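Local coordinates for protein beta-fructofuranosidase (Bifidobacterium adolescentis, PDB 6NOB) that probably hydrolyses terminal beta-D-fructofuranoside residues, such as the fructosyl unit of sucrose, as a family 32 glycoside hydrolase, at residues A[217-221]-A[350-356]. Coordinates in Å, arbitrary orientation, origin at the centre of the assembly. Where two conformers were deposited one is given. Residue numbers count along the deposited sequence, not the author numbering.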
loop_
_atom_site.group_PDB
_atom_site.type_symbol
_atom_site.label_atom_id
_atom_site.label_comp_id
_atom_site.label_asym_id
_atom_site.label_seq_id
_atom_site.Cartn_x
_atom_site.Cartn_y
_atom_site.Cartn_z
ATOM N N ILE A 217 -13.221 -1.741 -15.669
ATOM C CA ILE A 217 -12.572 -2.359 -14.517
ATOM C C ILE A 217 -13.663 -2.764 -13.539
ATOM O O ILE A 217 -14.459 -1.920 -13.105
ATOM C CB ILE A 217 -11.576 -1.406 -13.837
ATOM C CG1 ILE A 217 -10.567 -0.837 -14.830
ATOM C CG2 ILE A 217 -10.858 -2.115 -12.696
ATOM C CD1 ILE A 217 -9.741 0.296 -14.243
ATOM N N ARG A 218 -13.707 -4.041 -13.181
ATOM C CA ARG A 218 -14.564 -4.497 -12.098
ATOM C C ARG A 218 -13.742 -4.582 -10.819
ATOM O O ARG A 218 -12.698 -5.241 -10.785
ATOM C CB ARG A 218 -15.207 -5.852 -12.401
ATOM C CG ARG A 218 -16.125 -6.322 -11.277
ATOM C CD ARG A 218 -17.110 -7.393 -11.720
ATOM N NE ARG A 218 -18.105 -6.896 -12.669
ATOM C CZ ARG A 218 -19.135 -6.120 -12.343
ATOM N NH1 ARG A 218 -19.305 -5.725 -11.085
ATOM N NH2 ARG A 218 -19.992 -5.728 -13.277
ATOM N N LEU A 219 -14.214 -3.911 -9.777
ATOM C CA LEU A 219 -13.548 -3.903 -8.486
ATOM C C LEU A 219 -14.343 -4.732 -7.495
ATOM O O LEU A 219 -15.577 -4.727 -7.518
ATOM C CB LEU A 219 -13.378 -2.475 -7.971
ATOM C CG LEU A 219 -12.577 -1.700 -9.014
ATOM C CD1 LEU A 219 -13.323 -0.459 -9.472
ATOM C CD2 LEU A 219 -11.192 -1.368 -8.494
ATOM N N TYR A 220 -13.625 -5.468 -6.652
ATOM C CA TYR A 220 -14.197 -6.180 -5.516
ATOM C C TYR A 220 -13.524 -5.641 -4.264
ATOM O O TYR A 220 -12.297 -5.709 -4.147
ATOM C CB TYR A 220 -13.980 -7.691 -5.636
ATOM C CG TYR A 220 -14.693 -8.335 -6.804
ATOM C CD1 TYR A 220 -15.971 -8.860 -6.652
ATOM C CD2 TYR A 220 -14.086 -8.434 -8.052
ATOM C CE1 TYR A 220 -16.630 -9.456 -7.709
ATOM C CE2 TYR A 220 -14.740 -9.028 -9.120
ATOM C CZ TYR A 220 -16.012 -9.538 -8.939
ATOM O OH TYR A 220 -16.674 -10.136 -9.989
ATOM N N LEU A 221 -14.314 -5.099 -3.339
ATOM C CA LEU A 221 -13.758 -4.426 -2.174
ATOM C C LEU A 221 -14.547 -4.795 -0.926
ATOM O O LEU A 221 -15.634 -5.374 -0.991
ATOM C CB LEU A 221 -13.747 -2.903 -2.355
ATOM C CG LEU A 221 -15.117 -2.224 -2.409
ATOM C CD1 LEU A 221 -15.105 -0.931 -1.607
ATOM C CD2 LEU A 221 -15.525 -1.958 -3.849
ATOM N N LEU A 350 -18.325 -12.578 -14.806
ATOM C CA LEU A 350 -18.452 -12.059 -13.446
ATOM C C LEU A 350 -19.476 -10.925 -13.388
ATOM O O LEU A 350 -19.189 -9.804 -12.970
ATOM C CB LEU A 350 -17.092 -11.610 -12.924
ATOM C CG LEU A 350 -16.012 -12.693 -12.857
ATOM C CD1 LEU A 350 -14.719 -12.138 -12.285
ATOM C CD2 LEU A 350 -16.494 -13.886 -12.042
ATOM N N LYS A 351 -20.693 -11.238 -13.830
ATOM C CA LYS A 351 -21.807 -10.308 -13.690
ATOM C C LYS A 351 -22.030 -9.981 -12.218
ATOM O O LYS A 351 -21.781 -10.807 -11.336
ATOM C CB LYS A 351 -23.083 -10.902 -14.288
ATOM C CG LYS A 351 -23.080 -11.015 -15.802
ATOM C CD LYS A 351 -24.246 -11.865 -16.287
ATOM C CE LYS A 351 -25.585 -11.240 -15.918
ATOM N NZ LYS A 351 -26.543 -12.253 -15.396
ATOM N N ARG A 352 -22.513 -8.764 -11.952
ATOM C CA ARG A 352 -22.645 -8.304 -10.572
ATOM C C ARG A 352 -23.533 -9.206 -9.723
ATOM O O ARG A 352 -23.393 -9.207 -8.494
ATOM C CB ARG A 352 -23.183 -6.871 -10.536
ATOM C CG ARG A 352 -24.677 -6.764 -10.775
ATOM C CD ARG A 352 -25.108 -5.323 -11.015
ATOM N NE ARG A 352 -26.475 -5.259 -11.526
ATOM C CZ ARG A 352 -26.896 -4.365 -12.415
ATOM N NH1 ARG A 352 -26.052 -3.455 -12.888
ATOM N NH2 ARG A 352 -28.157 -4.387 -12.834
ATOM N N ASN A 353 -24.422 -9.985 -10.336
ATOM C CA ASN A 353 -25.391 -10.778 -9.590
ATOM C C ASN A 353 -25.068 -12.267 -9.562
ATOM O O ASN A 353 -25.916 -13.062 -9.147
ATOM C CB ASN A 353 -26.798 -10.562 -10.154
ATOM C CG ASN A 353 -26.898 -10.908 -11.627
ATOM O OD1 ASN A 353 -25.948 -11.415 -12.223
ATOM N ND2 ASN A 353 -28.056 -10.637 -12.222
ATOM N N VAL A 354 -23.877 -12.675 -9.988
ATOM C CA VAL A 354 -23.508 -14.081 -9.873
ATOM C C VAL A 354 -23.084 -14.351 -8.437
ATOM O O VAL A 354 -22.493 -13.489 -7.775
ATOM C CB VAL A 354 -22.404 -14.454 -10.882
ATOM C CG1 VAL A 354 -21.073 -13.797 -10.520
ATOM C CG2 VAL A 354 -22.261 -15.973 -10.988
ATOM N N THR A 355 -23.408 -15.540 -7.935
ATOM C CA THR A 355 -23.129 -15.838 -6.540
ATOM C C THR A 355 -21.711 -16.371 -6.375
ATOM O O THR A 355 -21.106 -16.911 -7.305
ATOM C CB THR A 355 -24.128 -16.849 -5.978
ATOM O OG1 THR A 355 -23.991 -18.099 -6.666
ATOM C CG2 THR A 355 -25.547 -16.333 -6.141
ATOM N N TRP A 356 -21.188 -16.220 -5.163
ATOM C CA TRP A 356 -19.831 -16.631 -4.835
ATOM C C TRP A 356 -19.893 -17.830 -3.899
ATOM O O TRP A 356 -20.430 -17.733 -2.791
ATOM C CB TRP A 356 -19.051 -15.467 -4.224
ATOM C CG TRP A 356 -18.708 -14.452 -5.268
ATOM C CD1 TRP A 356 -19.486 -13.412 -5.688
ATOM C CD2 TRP A 356 -17.518 -14.410 -6.067
ATOM N NE1 TRP A 356 -18.846 -12.713 -6.684
ATOM C CE2 TRP A 356 -17.637 -13.306 -6.935
ATOM C CE3 TRP A 356 -16.359 -15.189 -6.122
ATOM C CZ2 TRP A 356 -16.640 -12.963 -7.847
ATOM C CZ3 TRP A 356 -15.372 -14.848 -7.030
ATOM C CH2 TRP A 356 -15.519 -13.745 -7.879
HETATM O O HOH W 1 -19.256 -10.043 -9.933
#
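In the five-bladed beta-propeller characteristic of family 32 glycoside hydrolases, this contact joins two successive blades. Strand 216-227, paired on both edges with strands 190-202 and 235-243, meets the connection between strands 337-347 and 357-365 of the next blade. Side chains alternate along the strand: Ile217, Leu219 and Leu221 are out of reach of 350-356, with Ile217 and Leu219 packing on Ala199, whereas Arg218 and Tyr220 point toward the loop. Arg218 reaches out extended at chi1 and chi2, then bends at chi3, so that its guanidinium has the backbone N of Arg352 over one face and NH1 lies 4.1 Å from Arg352 CB. Arg218 NE comes within 3.1 Å of Leu350 O, but the angle is too poor for a hydrogen bond; the charge is instead met by a salt bridge to Asp206, and NH1 hydrogen-bonds to Thr240 OG1. Tyr220 packs against both Leu350 and Trp356, its OH 3.3 Å from Leu350 CB and its CZ 4.4 Å from Leu350 CD1. The Trp356 six-membered ring turns its edge toward the tyrosine face in an offset edge-to-face pair, centroids 5.3 Å apart and planes at 80°; Met288 of strand 285-295 touches both aromatic side chains. Beyond Leu350, a type I turn from Lys351 to Val354, closed by Val354 N to Lys351 O at 3.1 Å, carries the chain around the surface and back to Trp356. One water bridges strand and turn, 2.6 Å from Tyr220 OH and donating to Lys351 O at 3.0 Å.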